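Local structure of transcriptional regulator, marR family, putative (Sulfolobus solfataricus, 3F3X) at residues Arg112-Val115 with Asn116-Ser120; Gly20-Lys23 with Glu24-Arg28. The protein probably acts as a DNA-binding transcription factor of the MarR family, with a winged helix-turn-helix fold and a two-chain assembly. All coordinates share one frame; numbering follows the deposited sequence.

Contact 1: Arg112-Val115 with Asn116-Ser120; sequences RNLV and NEMLS
Val115 and Leu119 lie side by side and point the same way near the C-terminal end of helix 98-118. Val115 CG1 meets Leu119 CD1 at 3.8 Å. This pair is the tight apolar part of the contact. The valine puts CG1 anti to its backbone N (chi1 176°), beside its carbonyl carbon, which brings CG1 alongside Leu119. Leu119 CB also sits by the carbonyl end of Val115, 3.5 Å from Val115 O. That oxygen accepts Leu119 N; Val115 O and Leu119 N are 2.9 Å apart, with the donor nearly in line with the carbonyl. Leu119 is the first residue to leave helical backbone angles.

Leu114 and Met118 form a second apolar pair one residue back. Their side chains pass at a slant. The methionine bends at chi3 (-72°), which turns its methyl back to the preceding turn, with Met118 CE 4.1 Å from Leu114 CG. Helix 3-33 of the same chain packs on Leu114, Val115 and Met118, and Ile135 of the second subunit packs on Leu119.

The solvent side is looser and polar. Asn113, Asn116 and Glu117 are exposed, and the backbone does most of the joining there. Glu117 N reaches Asn113 O at 2.7 Å, and Asn116 N reaches Arg112 O at 2.9 Å. Arg112 makes its salt bridge to Glu109, while its bond from NH2 to Asn113 OD1 is weak. Glu117 has a long, weak ion pair with Arg28.

The contact is thus two-sided. Aliphatic groups and a thioether face protein, and amides and charged groups lie on the more exposed other side. Just where the chain leaves helical angles, Leu119 O accepts Lys7 NZ of the second subunit. A cation near the C-terminal end of a helix would probably be favoured by its dipole.

Contact 2: Gly20-Lys23 with Glu24-Arg28; sequences GSIK and EFNNR
Ser21 and Phe25 meet one turn apart on helix 3-33, the long N-terminal helix of this MarR-type winged-helix protein. The phenyl ring of Phe25 lies with one face over the Ser21 carbonyl. Phe25 CB starts 3.4 Å from Ser21 O. CG anti to its own carbonyl carbon (chi1 -73°) tips the ring back along the helix, and Phe25 CG comes to 3.2 Å from Ser21 O. Phe25 CD1 is just as near to it, CD2 is farther off, and Phe25 CE1 lies 3.9 Å from Ser21 O. The tip has left the oxygen behind, and Phe25 CZ meets Ser21 CB at 4.3 Å. Ser21 O is therefore covered by the ring as well as bonded to Phe25 N, with Ser21 O and Phe25 N 2.7 Å apart and the donor nearly in line with the carbonyl.

Tyr37 of the same chain meets the Phe25 ring with planes at about 55°, and Met11 of the second subunit packs on it. With an alanine in place of Phe25, a gap beside Tyr37, Leu114 and Val115 would be likely, and the Ser21 carbonyl would probably lose its cover, although the backbone bond could remain.

Ser21 OG bonds back to the carbonyls of Ile17 and Tyr18, so this buried hydroxyl is satisfied within the helix. The neighbouring backbone bond is looser: Glu24 N to Gly20 O is weak. Lys23 stretches out fully extended on the exposed side.

Ile22 and Asn26 make the other side-chain pair, crossing at a slant. Asn26 OD1 accepts Tyr37 N at the start of helix 37-48, which holds the amide and joins the two helices. Its other branch meets the isoleucine: Asn26 ND2 lies 3.4 Å from Ile22 CG1.

Overall arrangement
Contact 2 lies in the N-terminal helix 3-33 and contact 1 near the C-terminal end of helix 98-118. Their centres are about 13 Å apart, and the two helices pack directly. The Phe25 ring joins them: Phe25 CZ lies 3.6 Å from Val115 CG2, and Phe25 CD1 lies 3.9 Å from Leu114 CD2. Next to this core, Met118 SD is 3.6 Å from Glu24 OE2. On the exposed side, Glu117 OE2 and Arg28 NH2 form a long, weak ion pair at 3.5 Å. Both contacts also touch the second subunit. This is consistent with the helical dimerisation region of MarR proteins, apart from the winged-helix part that probably binds DNA.

Contact 1: Arg112-Val115 with Asn116-Ser120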
loop_
_atom_site.group_PDB
_atom_site.type_symbol
_atom_site.label_atom_id
_atom_site.label_comp_id
_atom_site.label_asym_id
_atom_site.label_seq_id
_atom_site.Cartn_x
_atom_site.Cartn_y
_atom_site.Cartn_z
ATOM N N ARG A 112 -15.353 2.353 8.498
ATOM C CA ARG A 112 -16.018 3.539 7.958
ATOM C C ARG A 112 -15.872 4.741 8.897
ATOM O O ARG A 112 -15.567 5.855 8.457
ATOM C CB ARG A 112 -17.500 3.244 7.741
ATOM C CG ARG A 112 -18.243 4.260 6.887
ATOM C CD ARG A 112 -19.742 4.043 7.026
ATOM N NE ARG A 112 -20.165 4.290 8.403
ATOM C CZ ARG A 112 -21.244 3.763 8.971
ATOM N NH1 ARG A 112 -22.032 2.946 8.283
ATOM N NH2 ARG A 112 -21.528 4.050 10.234
ATOM N N ASN A 113 -16.108 4.517 10.186
ATOM C CA ASN A 113 -15.997 5.590 11.173
ATOM C C ASN A 113 -14.547 6.042 11.315
ATOM O O ASN A 113 -14.270 7.238 11.418
ATOM C CB ASN A 113 -16.531 5.136 12.540
ATOM C CG ASN A 113 -18.036 4.922 12.536
ATOM O OD1 ASN A 113 -18.753 5.540 11.757
ATOM N ND2 ASN A 113 -18.520 4.054 13.419
ATOM N N LEU A 114 -13.630 5.081 11.312
ATOM C CA LEU A 114 -12.208 5.378 11.432
ATOM C C LEU A 114 -11.763 6.267 10.277
ATOM O O LEU A 114 -11.119 7.289 10.484
ATOM C CB LEU A 114 -11.383 4.088 11.426
ATOM C CG LEU A 114 -9.870 4.275 11.558
ATOM C CD1 LEU A 114 -9.556 5.021 12.847
ATOM C CD2 LEU A 114 -9.182 2.922 11.546
ATOM N N VAL A 115 -12.111 5.881 9.054
ATOM C CA VAL A 115 -11.724 6.671 7.888
ATOM C C VAL A 115 -12.428 8.019 7.888
ATOM O O VAL A 115 -11.831 9.054 7.577
ATOM C CB VAL A 115 -12.039 5.928 6.581
ATOM C CG1 VAL A 115 -11.710 6.822 5.388
ATOM C CG2 VAL A 115 -11.216 4.642 6.522
ATOM N N ASN A 116 -13.706 8.007 8.233
ATOM C CA ASN A 116 -14.458 9.249 8.288
ATOM C C ASN A 116 -13.814 10.197 9.292
ATOM O O ASN A 116 -13.675 11.386 9.030
ATOM C CB ASN A 116 -15.899 8.968 8.709
ATOM C CG ASN A 116 -16.702 10.242 8.986
ATOM O OD1 ASN A 116 -16.829 10.675 10.136
ATOM N ND2 ASN A 116 -17.255 10.837 7.933
ATOM N N GLU A 117 -13.428 9.663 10.447
ATOM C CA GLU A 117 -12.811 10.494 11.492
ATOM C C GLU A 117 -11.527 11.133 11.000
ATOM O O GLU A 117 -11.289 12.322 11.159
ATOM C CB GLU A 117 -12.472 9.675 12.743
ATOM C CG GLU A 117 -11.178 8.856 12.624
ATOM C CD GLU A 117 -10.667 8.322 13.945
ATOM O OE1 GLU A 117 -9.720 8.925 14.499
ATOM O OE2 GLU A 117 -11.213 7.312 14.442
ATOM N N MET A 118 -10.705 10.319 10.370
ATOM C CA MET A 118 -9.431 10.786 9.895
ATOM C C MET A 118 -9.484 11.756 8.745
ATOM O O MET A 118 -8.751 12.744 8.757
ATOM C CB MET A 118 -8.543 9.615 9.509
ATOM C CG MET A 118 -8.262 8.628 10.628
ATOM S SD MET A 118 -6.926 7.504 10.065
ATOM C CE MET A 118 -7.756 6.456 8.809
ATOM N N LEU A 119 -10.353 11.495 7.773
ATOM C CA LEU A 119 -10.438 12.320 6.572
ATOM C C LEU A 119 -11.644 13.233 6.568
ATOM O O LEU A 119 -12.179 13.578 5.512
ATOM C CB LEU A 119 -10.494 11.409 5.340
ATOM C CG LEU A 119 -9.400 10.345 5.190
ATOM C CD1 LEU A 119 -9.554 9.607 3.856
ATOM C CD2 LEU A 119 -8.034 11.022 5.270
ATOM N N SER A 120 -12.058 13.639 7.759
ATOM C CA SER A 120 -13.220 14.491 7.912
ATOM C C SER A 120 -13.207 15.764 7.072
ATOM O O SER A 120 -14.236 16.150 6.519
ATOM C CB SER A 120 -13.393 14.861 9.385
ATOM O OG SER A 120 -12.265 15.572 9.860
#

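Contact 2: Gly20-Lys23 with Glu24-Arg28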
loop_
_atom_site.group_PDB
_atom_site.type_symbol
_atom_site.label_atom_id
_atom_site.label_comp_id
_atom_site.label_asym_id
_atom_site.label_seq_id
_atom_site.Cartn_x
_atom_site.Cartn_y
_atom_site.Cartn_z
ATOM N N GLY A 20 0.692 3.503 6.101
ATOM C CA GLY A 20 0.174 4.136 7.299
ATOM C C GLY A 20 -1.230 3.678 7.655
ATOM O O GLY A 20 -1.503 3.327 8.802
ATOM N N SER A 21 -2.123 3.670 6.671
ATOM C CA SER A 21 -3.503 3.272 6.920
ATOM C C SER A 21 -3.673 1.796 7.263
ATOM O O SER A 21 -4.475 1.456 8.134
ATOM C CB SER A 21 -4.385 3.622 5.722
ATOM O OG SER A 21 -4.099 2.787 4.618
ATOM N N ILE A 22 -2.925 0.918 6.598
ATOM C CA ILE A 22 -3.058 -0.508 6.880
ATOM C C ILE A 22 -2.667 -0.837 8.314
ATOM O O ILE A 22 -3.252 -1.724 8.931
ATOM C CB ILE A 22 -2.203 -1.384 5.938
ATOM C CG1 ILE A 22 -2.560 -2.856 6.164
ATOM C CG2 ILE A 22 -0.718 -1.165 6.208
ATOM C CD1 ILE A 22 -1.786 -3.823 5.311
ATOM N N LYS A 23 -1.672 -0.131 8.843
ATOM C CA LYS A 23 -1.250 -0.375 10.213
ATOM C C LYS A 23 -2.406 -0.016 11.140
ATOM O O LYS A 23 -2.705 -0.739 12.091
ATOM C CB LYS A 23 -0.025 0.473 10.573
ATOM C CG LYS A 23 0.488 0.211 11.986
ATOM C CD LYS A 23 1.592 1.178 12.392
ATOM C CE LYS A 23 1.993 0.958 13.846
ATOM N NZ LYS A 23 2.982 1.969 14.317
ATOM N N GLU A 24 -3.056 1.107 10.857
ATOM C CA GLU A 24 -4.179 1.545 11.675
ATOM C C GLU A 24 -5.364 0.608 11.507
ATOM O O GLU A 24 -6.022 0.246 12.485
ATOM C CB GLU A 24 -4.587 2.969 11.308
ATOM C CG GLU A 24 -3.531 4.001 11.649
ATOM C CD GLU A 24 -4.136 5.281 12.181
ATOM O OE1 GLU A 24 -4.903 5.205 13.165
ATOM O OE2 GLU A 24 -3.844 6.360 11.622
ATOM N N PHE A 25 -5.622 0.207 10.266
ATOM C CA PHE A 25 -6.725 -0.703 9.969
ATOM C C PHE A 25 -6.548 -2.039 10.682
ATOM O O PHE A 25 -7.457 -2.502 11.372
ATOM C CB PHE A 25 -6.831 -0.948 8.460
ATOM C CG PHE A 25 -7.382 0.217 7.685
ATOM C CD1 PHE A 25 -7.717 1.405 8.324
ATOM C CD2 PHE A 25 -7.581 0.116 6.310
ATOM C CE1 PHE A 25 -8.236 2.483 7.605
ATOM C CE2 PHE A 25 -8.100 1.188 5.581
ATOM C CZ PHE A 25 -8.431 2.374 6.235
ATOM N N ASN A 26 -5.381 -2.659 10.509
ATOM C CA ASN A 26 -5.114 -3.945 11.147
ATOM C C ASN A 26 -5.099 -3.852 12.672
ATOM O O ASN A 26 -5.525 -4.783 13.357
ATOM C CB ASN A 26 -3.779 -4.530 10.662
ATOM C CG ASN A 26 -3.859 -5.086 9.248
ATOM O OD1 ASN A 26 -4.935 -5.438 8.767
ATOM N ND2 ASN A 26 -2.712 -5.186 8.585
ATOM N N ASN A 27 -4.610 -2.730 13.200
ATOM C CA ASN A 27 -4.554 -2.536 14.642
ATOM C C ASN A 27 -5.972 -2.470 15.208
ATOM O O ASN A 27 -6.304 -3.182 16.161
ATOM C CB ASN A 27 -3.807 -1.254 15.004
ATOM C CG ASN A 27 -3.818 -0.996 16.488
ATOM O OD1 ASN A 27 -4.352 0.013 16.954
ATOM N ND2 ASN A 27 -3.242 -1.917 17.247
ATOM N N ARG A 28 -6.802 -1.623 14.602
ATOM C CA ARG A 28 -8.183 -1.429 15.014
ATOM C C ARG A 28 -9.005 -2.716 14.893
ATOM O O ARG A 28 -9.609 -3.165 15.867
ATOM C CB ARG A 28 -8.826 -0.350 14.142
ATOM C CG ARG A 28 -9.936 0.422 14.799
ATOM C CD ARG A 28 -9.368 1.478 15.727
ATOM N NE ARG A 28 -10.361 2.522 15.926
ATOM C CZ ARG A 28 -10.125 3.706 16.473
ATOM N NH1 ARG A 28 -8.911 4.031 16.900
ATOM N NH2 ARG A 28 -11.119 4.573 16.574
#